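Local coordinates for protein dihydrofolate reductase (Moritella profunda, PDB 3IA4) that catalyses the NADPH-dependent reduction of 7,8-dihydrofolate to tetrahydrofolate, a step probably essential for making glycine, purines and DNA precursors, at residues Lys39-Gly44 with Glu92-Gly98; Ser4-Ala8 with Tyr102-Leu106. One frame throughout, in Å; residues are numbered along the deposited sequence.

Contact 1 (Lys39-Gly44 with Glu92-Gly98); sequences KPIVMG and ELMIIGG. With NDP (NADPH dihydro-nicotinamide-adenine-dinucleotide phosphate), chain E.
Val42, Ile96 and, just before the strand, Lys39 bury most surface where strand 41-44 runs parallel to strand 92-97, their axes 4.6 Å apart at 27°. The pair is extended as far as Ile95, matching Ile41 with Met94 and Val42 with Ile95. Met94 N donates to Pro40 O (3.0 Å), Val42 N to Met94 O and Ile96 N to Val42 O (2.9 Å each). A psi of 7° at Ile96 then slips the register, so Gly44 N meets Gly97 O (2.9 Å). Branched Val42, chi1 t, sets CG2 3.3 Å from Leu93 CD2. Ile96 (chi1 p) puts CG2 3.9 Å from Ile41 CG2. Lys39 lays CD 3.6 Å from Met94 CG and bridges Glu92 OE1 with NZ (2.9 Å); Glu92 OE2 turns to Tyr113 and Arg111. A cis peptide joins Gly97 to Gly98, a dihydrofolate reductase hallmark. A CB on Gly97 (phi 125°) would jam against the preceding carbonyl O and strike NADPH C5N; one on Gly98, whose N donates a hydrogen bond to O1A (3.0 Å), would hit O5D. Thus charge holds one end, backbone hydrogen bonds flanked by hydrocarbon the middle, and the other end offers bare backbone to a phosphate.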
loop_
_atom_site.group_PDB
_atom_site.type_symbol
_atom_site.label_atom_id
_atom_site.label_comp_id
_atom_site.label_asym_id
_atom_site.label_seq_id
_atom_site.Cartn_x
_atom_site.Cartn_y
_atom_site.Cartn_z
ATOM N N LYS A 39 8.800 -5.786 7.718
ATOM C CA LYS A 39 7.546 -5.476 8.402
ATOM C C LYS A 39 6.446 -6.440 7.870
ATOM O O LYS A 39 6.522 -6.903 6.725
ATOM C CB LYS A 39 7.122 -4.028 8.106
ATOM C CG LYS A 39 8.200 -2.989 8.412
ATOM C CD LYS A 39 7.713 -1.604 8.065
ATOM C CE LYS A 39 8.883 -0.578 8.257
ATOM N NZ LYS A 39 8.465 0.779 7.828
ATOM N N PRO A 40 5.400 -6.702 8.667
ATOM C CA PRO A 40 4.283 -7.465 8.120
ATOM C C PRO A 40 3.570 -6.584 7.123
ATOM O O PRO A 40 3.487 -5.360 7.371
ATOM C CB PRO A 40 3.340 -7.662 9.323
ATOM C CG PRO A 40 4.182 -7.333 10.530
ATOM C CD PRO A 40 5.179 -6.335 10.076
ATOM N N ILE A 41 3.108 -7.165 6.038
ATOM C CA ILE A 41 2.326 -6.431 5.030
ATOM C C ILE A 41 0.949 -7.086 4.923
ATOM O O ILE A 41 0.836 -8.310 4.850
ATOM C CB ILE A 41 3.069 -6.395 3.663
ATOM C CG1 ILE A 41 3.359 -7.794 3.083
ATOM C CG2 ILE A 41 4.315 -5.500 3.783
ATOM C CD1 ILE A 41 4.001 -7.691 1.664
ATOM N N VAL A 42 -0.102 -6.261 4.956
ATOM C CA VAL A 42 -1.456 -6.737 4.919
ATOM C C VAL A 42 -2.090 -6.234 3.613
ATOM O O VAL A 42 -1.936 -5.063 3.274
ATOM C CB VAL A 42 -2.244 -6.126 6.096
ATOM C CG1 VAL A 42 -3.649 -6.557 5.993
ATOM C CG2 VAL A 42 -1.622 -6.624 7.430
ATOM N N MET A 43 -2.741 -7.121 2.884
ATOM C CA MET A 43 -3.301 -6.765 1.549
ATOM C C MET A 43 -4.608 -7.500 1.299
ATOM O O MET A 43 -4.869 -8.602 1.857
ATOM C CB MET A 43 -2.291 -7.116 0.476
ATOM C CG MET A 43 -2.170 -8.576 0.179
ATOM S SD MET A 43 -0.591 -9.032 -0.646
ATOM C CE MET A 43 0.552 -8.987 0.780
ATOM N N GLY A 44 -5.416 -6.926 0.406
ATOM C CA GLY A 44 -6.629 -7.638 -0.052
ATOM C C GLY A 44 -6.248 -8.694 -1.056
ATOM O O GLY A 44 -5.157 -8.688 -1.652
ATOM N N GLU A 92 5.401 -1.860 13.655
ATOM C CA GLU A 92 4.585 -1.197 12.610
ATOM C C GLU A 92 4.078 -2.243 11.641
ATOM O O GLU A 92 4.848 -3.070 11.171
ATOM C CB GLU A 92 5.489 -0.222 11.880
ATOM C CG GLU A 92 4.814 0.669 10.879
ATOM C CD GLU A 92 5.776 1.651 10.279
ATOM O OE1 GLU A 92 7.003 1.371 10.277
ATOM O OE2 GLU A 92 5.352 2.717 9.796
ATOM N N LEU A 93 2.782 -2.159 11.336
ATOM C CA LEU A 93 2.089 -3.016 10.383
ATOM C C LEU A 93 1.927 -2.153 9.111
ATOM O O LEU A 93 1.616 -0.962 9.244
ATOM C CB LEU A 93 0.742 -3.327 11.029
ATOM C CG LEU A 93 -0.454 -3.976 10.417
ATOM C CD1 LEU A 93 -0.908 -3.123 9.226
ATOM C CD2 LEU A 93 0.010 -5.325 10.029
ATOM N N MET A 94 2.149 -2.702 7.903
ATOM C CA MET A 94 1.981 -1.898 6.657
ATOM C C MET A 94 0.814 -2.428 5.837
ATOM O O MET A 94 0.873 -3.556 5.367
ATOM C CB MET A 94 3.239 -1.940 5.762
ATOM C CG MET A 94 4.548 -1.548 6.415
ATOM S SD MET A 94 4.665 0.237 6.757
ATOM C CE MET A 94 4.848 0.845 5.094
ATOM N N ILE A 95 -0.243 -1.615 5.663
ATOM C CA ILE A 95 -1.352 -1.962 4.757
ATOM C C ILE A 95 -0.961 -1.546 3.347
ATOM O O ILE A 95 -0.636 -0.355 3.129
ATOM C CB ILE A 95 -2.614 -1.228 5.202
ATOM C CG1 ILE A 95 -3.078 -1.676 6.640
ATOM C CG2 ILE A 95 -3.710 -1.384 4.141
ATOM C CD1 ILE A 95 -3.762 -3.011 6.697
ATOM N N ILE A 96 -0.930 -2.489 2.415
ATOM C CA ILE A 96 -0.307 -2.203 1.109
ATOM C C ILE A 96 -1.335 -2.172 0.001
ATOM O O ILE A 96 -0.992 -2.130 -1.186
ATOM C CB ILE A 96 0.822 -3.176 0.710
ATOM C CG1 ILE A 96 0.319 -4.633 0.496
ATOM C CG2 ILE A 96 1.894 -3.155 1.815
ATOM C CD1 ILE A 96 1.224 -5.413 -0.403
ATOM N N GLY A 97 -2.602 -2.263 0.380
ATOM C CA GLY A 97 -3.687 -2.103 -0.597
ATOM C C GLY A 97 -4.646 -3.290 -0.611
ATOM O O GLY A 97 -4.436 -4.251 0.113
ATOM N N GLY A 98 -5.698 -3.259 -1.431
ATOM C CA GLY A 98 -5.916 -2.229 -2.450
ATOM C C GLY A 98 -6.972 -1.268 -1.929
ATOM O O GLY A 98 -7.052 -1.010 -0.734
HETATM P PA NDP E . -8.158 -5.421 -2.801
HETATM O O1A NDP E . -8.470 -4.456 -1.686
HETATM O O2A NDP E . -6.746 -5.736 -3.185
HETATM O O5B NDP E . -8.906 -6.861 -2.591
HETATM C C5B NDP E . -10.297 -6.863 -2.206
HETATM C C4B NDP E . -10.621 -8.310 -1.855
HETATM O O4B NDP E . -10.124 -8.525 -0.527
HETATM C C3B NDP E . -12.144 -8.507 -1.658
HETATM O O3B NDP E . -12.773 -8.741 -2.914
HETATM C C2B NDP E . -12.231 -9.664 -0.677
HETATM O O2B NDP E . -11.755 -10.881 -1.262
HETATM C C1B NDP E . -11.111 -9.256 0.258
HETATM N N9A NDP E . -11.558 -8.439 1.406
HETATM C C8A NDP E . -11.712 -7.105 1.405
HETATM N N7A NDP E . -12.037 -6.656 2.635
HETATM C C5A NDP E . -12.073 -7.744 3.453
HETATM C C6A NDP E . -12.307 -8.010 4.879
HETATM N N6A NDP E . -12.644 -7.020 5.769
HETATM N N1A NDP E . -12.202 -9.329 5.261
HETATM C C2A NDP E . -11.868 -10.342 4.469
HETATM N N3A NDP E . -11.643 -10.157 3.170
HETATM C C4A NDP E . -11.730 -8.894 2.637
HETATM O O3 NDP E . -8.958 -5.011 -4.146
HETATM P PN NDP E . -9.240 -3.664 -4.980
HETATM O O1N NDP E . -9.956 -2.703 -4.103
HETATM O O2N NDP E . -9.851 -4.062 -6.274
HETATM O O5D NDP E . -7.795 -3.044 -5.178
HETATM C C5D NDP E . -6.933 -3.628 -6.145
HETATM C C4D NDP E . -6.422 -2.546 -7.090
HETATM O O4D NDP E . -5.488 -1.656 -6.372
HETATM C C3D NDP E . -5.632 -3.082 -8.293
HETATM O O3D NDP E . -5.907 -2.249 -9.434
HETATM C C2D NDP E . -4.168 -2.876 -7.899
HETATM O O2D NDP E . -3.263 -2.753 -9.025
HETATM C C1D NDP E . -4.277 -1.578 -7.148
HETATM N N1N NDP E . -3.222 -1.324 -6.172
HETATM C C2N NDP E . -2.548 -0.177 -6.273
HETATM C C3N NDP E . -1.628 0.158 -5.312
HETATM C C7N NDP E . -0.881 1.446 -5.469
HETATM O O7N NDP E . -0.178 1.812 -4.550
HETATM N N7N NDP E . -1.060 2.246 -6.524
HETATM C C4N NDP E . -1.271 -0.707 -4.113
HETATM C C5N NDP E . -2.136 -1.874 -4.112
HETATM C C6N NDP E . -3.015 -2.159 -5.129
HETATM P P2B NDP E . -12.686 -12.211 -1.279
HETATM O O1X NDP E . -11.723 -13.259 -1.631
HETATM O O2X NDP E . -13.311 -12.230 0.074
HETATM O O3X NDP E . -13.764 -11.916 -2.285
#

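Contact 2 (Ser4-Ala8 with Tyr102-Leu106). With MTX (methotrexate), chain F.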
loop_
_atom_site.group_PDB
_atom_site.type_symbol
_atom_site.label_atom_id
_atom_site.label_comp_id
_atom_site.label_asym_id
_atom_site.label_seq_id
_atom_site.Cartn_x
_atom_site.Cartn_y
_atom_site.Cartn_z
ATOM N N SER A 4 0.151 1.620 9.627
ATOM C CA SER A 4 0.530 2.475 8.487
ATOM C C SER A 4 -0.066 1.967 7.199
ATOM O O SER A 4 -0.243 0.775 7.077
ATOM C CB SER A 4 2.067 2.493 8.353
ATOM O OG SER A 4 2.647 3.077 9.509
ATOM N N MET A 5 -0.354 2.855 6.219
ATOM C CA MET A 5 -0.766 2.389 4.918
ATOM C C MET A 5 0.217 2.997 3.928
ATOM O O MET A 5 0.700 4.126 4.141
ATOM C CB MET A 5 -2.206 2.889 4.574
ATOM C CG MET A 5 -3.142 2.587 5.741
ATOM S SD MET A 5 -4.910 2.451 5.291
ATOM C CE MET A 5 -5.179 3.932 4.337
ATOM N N ILE A 6 0.520 2.267 2.890
ATOM C CA ILE A 6 1.524 2.714 1.886
ATOM C C ILE A 6 0.855 2.554 0.538
ATOM O O ILE A 6 0.267 1.510 0.255
ATOM C CB ILE A 6 2.870 1.938 1.955
ATOM C CG1 ILE A 6 3.774 2.462 0.829
ATOM C CG2 ILE A 6 2.629 0.419 1.818
ATOM C CD1 ILE A 6 5.313 2.049 0.986
ATOM N N ALA A 7 0.932 3.600 -0.296
ATOM C CA ALA A 7 0.312 3.560 -1.627
ATOM C C ALA A 7 0.997 4.518 -2.560
ATOM O O ALA A 7 1.581 5.508 -2.089
ATOM C CB ALA A 7 -1.184 4.034 -1.491
ATOM N N ALA A 8 0.882 4.264 -3.869
ATOM C CA ALA A 8 1.391 5.218 -4.865
ATOM C C ALA A 8 0.162 5.777 -5.633
ATOM O O ALA A 8 -0.629 5.014 -6.192
ATOM C CB ALA A 8 2.315 4.507 -5.850
ATOM N N TYR A 102 -7.667 -0.107 2.021
ATOM C CA TYR A 102 -7.385 1.307 2.393
ATOM C C TYR A 102 -8.646 2.015 2.960
ATOM O O TYR A 102 -8.570 2.766 3.929
ATOM C CB TYR A 102 -6.903 2.147 1.186
ATOM C CG TYR A 102 -5.556 1.759 0.604
ATOM C CD1 TYR A 102 -4.470 1.468 1.396
ATOM C CD2 TYR A 102 -5.417 1.729 -0.777
ATOM C CE1 TYR A 102 -3.246 1.164 0.852
ATOM C CE2 TYR A 102 -4.182 1.428 -1.379
ATOM C CZ TYR A 102 -3.113 1.172 -0.556
ATOM O OH TYR A 102 -1.956 0.853 -1.208
ATOM N N ASN A 103 -9.784 1.796 2.319
ATOM C CA ASN A 103 -11.083 2.377 2.756
ATOM C C ASN A 103 -11.383 1.894 4.164
ATOM O O ASN A 103 -11.789 2.663 5.030
ATOM C CB ASN A 103 -12.237 1.898 1.844
ATOM C CG ASN A 103 -12.286 2.625 0.496
ATOM O OD1 ASN A 103 -11.571 3.610 0.268
ATOM N ND2 ASN A 103 -13.126 2.134 -0.404
ATOM N N GLN A 104 -11.226 0.592 4.394
ATOM C CA GLN A 104 -11.607 0.090 5.717
ATOM C C GLN A 104 -10.650 0.471 6.846
ATOM O O GLN A 104 -11.094 0.510 7.985
ATOM C CB GLN A 104 -11.722 -1.404 5.693
ATOM C CG GLN A 104 -12.812 -1.894 4.744
ATOM C CD GLN A 104 -12.718 -3.392 4.552
ATOM O OE1 GLN A 104 -13.163 -4.163 5.386
ATOM N NE2 GLN A 104 -12.199 -3.801 3.430
ATOM N N CYS A 105 -9.372 0.764 6.530
ATOM C CA CYS A 105 -8.335 0.980 7.541
ATOM C C CYS A 105 -7.937 2.434 7.709
ATOM O O CYS A 105 -7.244 2.763 8.623
ATOM C CB CYS A 105 -7.045 0.158 7.240
ATOM S SG CYS A 105 -7.397 -1.613 7.265
ATOM N N LEU A 106 -8.404 3.337 6.842
ATOM C CA LEU A 106 -8.012 4.753 6.958
ATOM C C LEU A 106 -8.283 5.404 8.298
ATOM O O LEU A 106 -7.404 6.097 8.863
ATOM C CB LEU A 106 -8.648 5.597 5.800
ATOM C CG LEU A 106 -8.246 7.083 5.866
ATOM C CD1 LEU A 106 -6.752 7.343 5.544
ATOM C CD2 LEU A 106 -9.133 7.879 4.942
HETATM N N1 MTX F . 3.966 1.373 -4.358
HETATM C C2 MTX F . 3.649 1.979 -3.194
HETATM N NA2 MTX F . 4.246 3.157 -2.930
HETATM N N3 MTX F . 2.770 1.406 -2.320
HETATM C C4 MTX F . 2.193 0.196 -2.592
HETATM N NA4 MTX F . 1.327 -0.293 -1.737
HETATM C C4A MTX F . 2.532 -0.440 -3.745
HETATM N N5 MTX F . 1.996 -1.679 -4.008
HETATM C C6 MTX F . 2.332 -2.308 -5.180
HETATM C C7 MTX F . 3.226 -1.764 -6.100
HETATM N N8 MTX F . 3.793 -0.514 -5.813
HETATM C C8A MTX F . 3.423 0.129 -4.636
HETATM C C9 MTX F . 1.684 -3.663 -5.441
HETATM N N10 MTX F . 2.296 -4.394 -6.550
HETATM C CM MTX F . 1.450 -4.607 -7.749
HETATM C C11 MTX F . 6.197 -5.949 -6.320
HETATM C C12 MTX F . 5.449 -6.110 -7.480
HETATM C C13 MTX F . 4.163 -5.616 -7.559
HETATM C C14 MTX F . 3.625 -4.921 -6.475
HETATM C C15 MTX F . 4.408 -4.754 -5.335
HETATM C C16 MTX F . 5.648 -5.318 -5.202
HETATM C C MTX F . 7.588 -6.400 -6.198
HETATM O O MTX F . 8.076 -7.452 -6.957
HETATM N N MTX F . 8.351 -5.706 -5.356
HETATM C CA MTX F . 9.688 -6.076 -4.987
HETATM C CT MTX F . 9.802 -6.083 -3.479
HETATM O O1 MTX F . 9.067 -5.304 -2.800
HETATM O O2 MTX F . 10.645 -6.836 -2.931
HETATM C CB MTX F . 10.730 -5.082 -5.515
HETATM C CG MTX F . 10.734 -5.033 -7.042
HETATM C CD MTX F . 11.228 -6.317 -7.715
HETATM O OE1 MTX F . 11.315 -6.401 -8.975
HETATM O OE2 MTX F . 11.557 -7.319 -7.047
#
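Met5 forms the apolar centre, with more of its surface buried here than any other residue of the two segments. Its CA-to-CB bond points from the strand toward the helix, and the long, flexible thioether lets it reach Tyr102, Cys105 and Leu106 at once: CE lies 3.9 Å from Tyr102 CD1 and 3.9 Å from Leu106 CD1, while SD sits 3.7 Å from Cys105 CB. The sulfur also makes a Met-aromatic contact at the edge of the Tyr102 ring, 5.4 Å from its centroid. Two residues on, Ala7 points the same way, as strand geometry requires; its small methyl fits against the far end of the ring, CB lying 3.6 Å from Tyr102 CZ. A larger side chain there would meet the phenol. Phe127 packs against both Ala7 and Tyr102.

At the polar edge, Tyr102 reaches across from the helix and its OH donates a hydrogen bond to Ile6 O, 2.7 Å away. The same carbonyl accepts a hydrogen bond from methotrexate NA4 at 2.9 Å, so one backbone oxygen serves both protein and inhibitor. Just beyond, Ala8 N bonds the carboxamide oxygen of NADPH, bringing pteridine and nicotinamide sites together on one strand. This is the helix-on-sheet packing of the dihydrofolate reductase fold, with a tyrosine from the helix completing the pteridine-binding end of the active site.

From the N terminus the chain first lays down strand 2-9, which supplies residues 4-8 of contact 2, then passes through elements that include helix 26-36 into strand 41-44. An excursion including strands 60-63 and 75-77 and helix 80-87 follows before strand 92-97 returns and closes contact 1. Helix 99-105 comes directly after, closing the longer loop of contact 2, so contact 1 is nested within it. Strand 92-97 lies between strands 41-44 and 2-9 in the sheet; its pairing with 2-9, through bonds such as the probable one from Ile95 N to Ser4 O (2.8 Å), connects the two contacts, and Gly97 CA packs 3.3 Å from Tyr102 CZ, beside cofactor and inhibitor.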